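Local coordinates for response regulator receiver protein (Paraburkholderia phymatum, PDB 5TE9), which probably acts in two-component signalling as a CheY-like receiver domain that accepts a phosphoryl group on a conserved aspartate, at residues 87-90 / 91-95. Residues are numbered along the deposited sequence; the frame is centred on the assembly and turned at random.
Sequences EVLQ and ELKAD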
ATOM      1  N   GLU A  87      28.617   0.322  11.874  1.00 70.08           N
ATOM      2  CA  GLU A  87      28.543   0.213  13.330  1.00 77.04           C
ATOM      3  C   GLU A  87      27.111  -0.047  13.790  1.00 72.56           C
ATOM      4  O   GLU A  87      26.873  -0.906  14.648  1.00 74.22           O
ATOM      5  CB  GLU A  87      29.104   1.475  13.996  1.00 83.36           C
ATOM      6  CG  GLU A  87      30.577   1.741  13.722  1.00 89.93           C
ATOM      7  CD  GLU A  87      31.188   2.729  14.705  1.00 96.65           C
ATOM      8  OE1 GLU A  87      31.575   2.307  15.819  1.00100.82           O
ATOM      9  OE2 GLU A  87      31.276   3.929  14.364  1.00 96.56           O
ATOM     10  N   VAL A  88      26.142   0.665  13.215  1.00 67.40           N
ATOM     11  CA  VAL A  88      24.751   0.489  13.631  1.00 64.49           C
ATOM     12  C   VAL A  88      24.298  -0.947  13.391  1.00 59.70           C
ATOM     13  O   VAL A  88      23.733  -1.593  14.282  1.00 58.63           O
ATOM     14  CB  VAL A  88      23.839   1.499  12.909  1.00 57.03           C
ATOM     15  CG1 VAL A  88      22.366   1.131  13.122  1.00 49.33           C
ATOM     16  CG2 VAL A  88      24.135   2.916  13.387  1.00 54.63           C
ATOM     17  N   LEU A  89      24.549  -1.465  12.185  1.00 58.21           N
ATOM     18  CA  LEU A  89      24.176  -2.842  11.856  1.00 60.86           C
ATOM     19  C   LEU A  89      24.866  -3.850  12.777  1.00 64.14           C
ATOM     20  O   LEU A  89      24.231  -4.790  13.273  1.00 60.65           O
ATOM     21  CB  LEU A  89      24.526  -3.129  10.400  1.00 63.28           C
ATOM     22  CG  LEU A  89      23.722  -4.198   9.675  1.00 70.56           C
ATOM     23  CD1 LEU A  89      22.303  -4.210  10.193  1.00 74.82           C
ATOM     24  CD2 LEU A  89      23.718  -3.885   8.197  1.00 69.26           C
ATOM     25  N   GLN A  90      26.166  -3.660  13.030  1.00 65.99           N
ATOM     26  CA  GLN A  90      26.893  -4.595  13.882  1.00 69.71           C
ATOM     27  C   GLN A  90      26.344  -4.587  15.301  1.00 71.68           C
ATOM     28  O   GLN A  90      26.275  -5.638  15.956  1.00 73.98           O
ATOM     29  CB  GLN A  90      28.385  -4.260  13.895  1.00 69.31           C
ATOM     30  CG  GLN A  90      29.091  -4.370  12.557  1.00 68.42           C
ATOM     31  CD  GLN A  90      30.413  -3.616  12.557  1.00 74.38           C
ATOM     32  OE1 GLN A  90      30.527  -2.553  13.167  1.00 78.61           O
ATOM     33  NE2 GLN A  90      31.420  -4.171  11.889  1.00 75.29           N
ATOM     34  N   GLU A  91      25.965  -3.409  15.808  1.00 71.66           N
ATOM     35  CA  GLU A  91      25.426  -3.357  17.162  1.00 76.07           C
ATOM     36  C   GLU A  91      24.028  -3.947  17.198  1.00 71.09           C
ATOM     37  O   GLU A  91      23.623  -4.533  18.210  1.00 72.12           O
ATOM     38  CB  GLU A  91      25.445  -1.919  17.699  1.00 76.84           C
ATOM     39  CG  GLU A  91      26.852  -1.313  17.801  1.00 81.82           C
ATOM     40  CD  GLU A  91      26.896   0.052  18.490  1.00 87.36           C
ATOM     41  OE1 GLU A  91      26.358   0.171  19.614  1.00 92.03           O
ATOM     42  OE2 GLU A  91      27.481   1.001  17.910  1.00 85.23           O
ATOM     43  N   LEU A  92      23.302  -3.845  16.084  1.00 67.66           N
ATOM     44  CA  LEU A  92      21.975  -4.437  15.973  1.00 67.06           C
ATOM     45  C   LEU A  92      22.040  -5.950  16.111  1.00 72.29           C
ATOM     46  O   LEU A  92      21.381  -6.541  16.971  1.00 77.55           O
ATOM     47  CB  LEU A  92      21.363  -4.062  14.628  1.00 63.99           C
ATOM     48  CG  LEU A  92      20.606  -2.755  14.493  1.00 63.75           C
ATOM     49  CD1 LEU A  92      20.526  -2.398  13.026  1.00 66.11           C
ATOM     50  CD2 LEU A  92      19.230  -2.956  15.073  1.00 59.58           C
ATOM     51  N   LYS A  93      22.839  -6.595  15.263  1.00 73.19           N
ATOM     52  CA  LYS A  93      22.899  -8.051  15.251  1.00 77.54           C
ATOM     53  C   LYS A  93      23.583  -8.636  16.483  1.00 80.42           C
ATOM     54  O   LYS A  93      23.437  -9.838  16.738  1.00 82.64           O
ATOM     55  CB  LYS A  93      23.600  -8.524  13.981  1.00 78.95           C
ATOM     56  CG  LYS A  93      22.965  -7.973  12.719  1.00 76.14           C
ATOM     57  CD  LYS A  93      21.458  -8.186  12.712  1.00 70.87           C
ATOM     58  CE  LYS A  93      20.864  -7.762  11.395  1.00 62.43           C
ATOM     59  NZ  LYS A  93      19.391  -7.817  11.463  1.00 65.68           N
ATOM     60  N   ALA A  94      24.315  -7.831  17.253  1.00 77.95           N
ATOM     61  CA  ALA A  94      24.797  -8.323  18.535  1.00 86.66           C
ATOM     62  C   ALA A  94      23.645  -8.492  19.515  1.00 89.54           C
ATOM     63  O   ALA A  94      23.575  -9.495  20.235  1.00 97.93           O
ATOM     64  CB  ALA A  94      25.859  -7.378  19.104  1.00 86.87           C
ATOM     65  N   ASP A  95      22.729  -7.538  19.541  1.00 84.25           N
ATOM     66  CA  ASP A  95      21.694  -7.501  20.569  1.00 89.37           C
ATOM     67  C   ASP A  95      20.675  -8.606  20.325  1.00 90.22           C
ATOM     68  O   ASP A  95      20.057  -8.638  19.253  1.00 84.50           O
ATOM     69  CB  ASP A  95      21.015  -6.131  20.578  1.00 87.83           C
ATOM     70  CG  ASP A  95      20.285  -5.837  21.881  1.00 95.63           C
ATOM     71  OD1 ASP A  95      19.732  -6.773  22.494  1.00101.55           O
ATOM     72  OD2 ASP A  95      20.260  -4.657  22.293  1.00 96.49           O
TER
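Leu92 meets two side chains of the preceding turn of helix 85-94. Its CD1 lies 4.0 Å from Val88 CG1, the side chains running alongside in the same direction, and 3.8 Å from Leu89 CD1, where the leucines cross at a slant. Leu89 CG stands opposite its backbone N (chi1 -154°), and a chi2 of 33°, away from the staggered values, sets CD1 against Leu92 and Lys93. The same methyl reaches Lys93 CE at 4.0 Å, the aliphatic part of the lysine lying alongside the leucine, while Lys93 NZ makes a weak hydrogen bond to Met99 O. On another flank, Glu91 CG sits beside its own backbone N (chi1 -62°) and lies 3.2 Å from Glu87 O, which accepts a hydrogen bond from Glu91 N at 2.9 Å. Two later backbone bonds differ in straightness: Lys93 N to Leu89 O is nearly linear, whereas Ala94 N to Gln90 O is longer, 3.2 Å, and more bent. Val88 and Leu92 pack the helix against strand 71-76 and helix 52-60, and Leu89 also touches strand 103-107, as expected of the beta-alpha-beta crossover in a receiver fold. Glu87 OE1 and Glu91 OE2 stay 4.8 Å apart; any repulsion is probably eased by the long, weak ion pair of Glu91 OE2 with Lys83 and the salt bridge from Glu91 OE1 to Arg60, which ties this polar flank to helix 52-60.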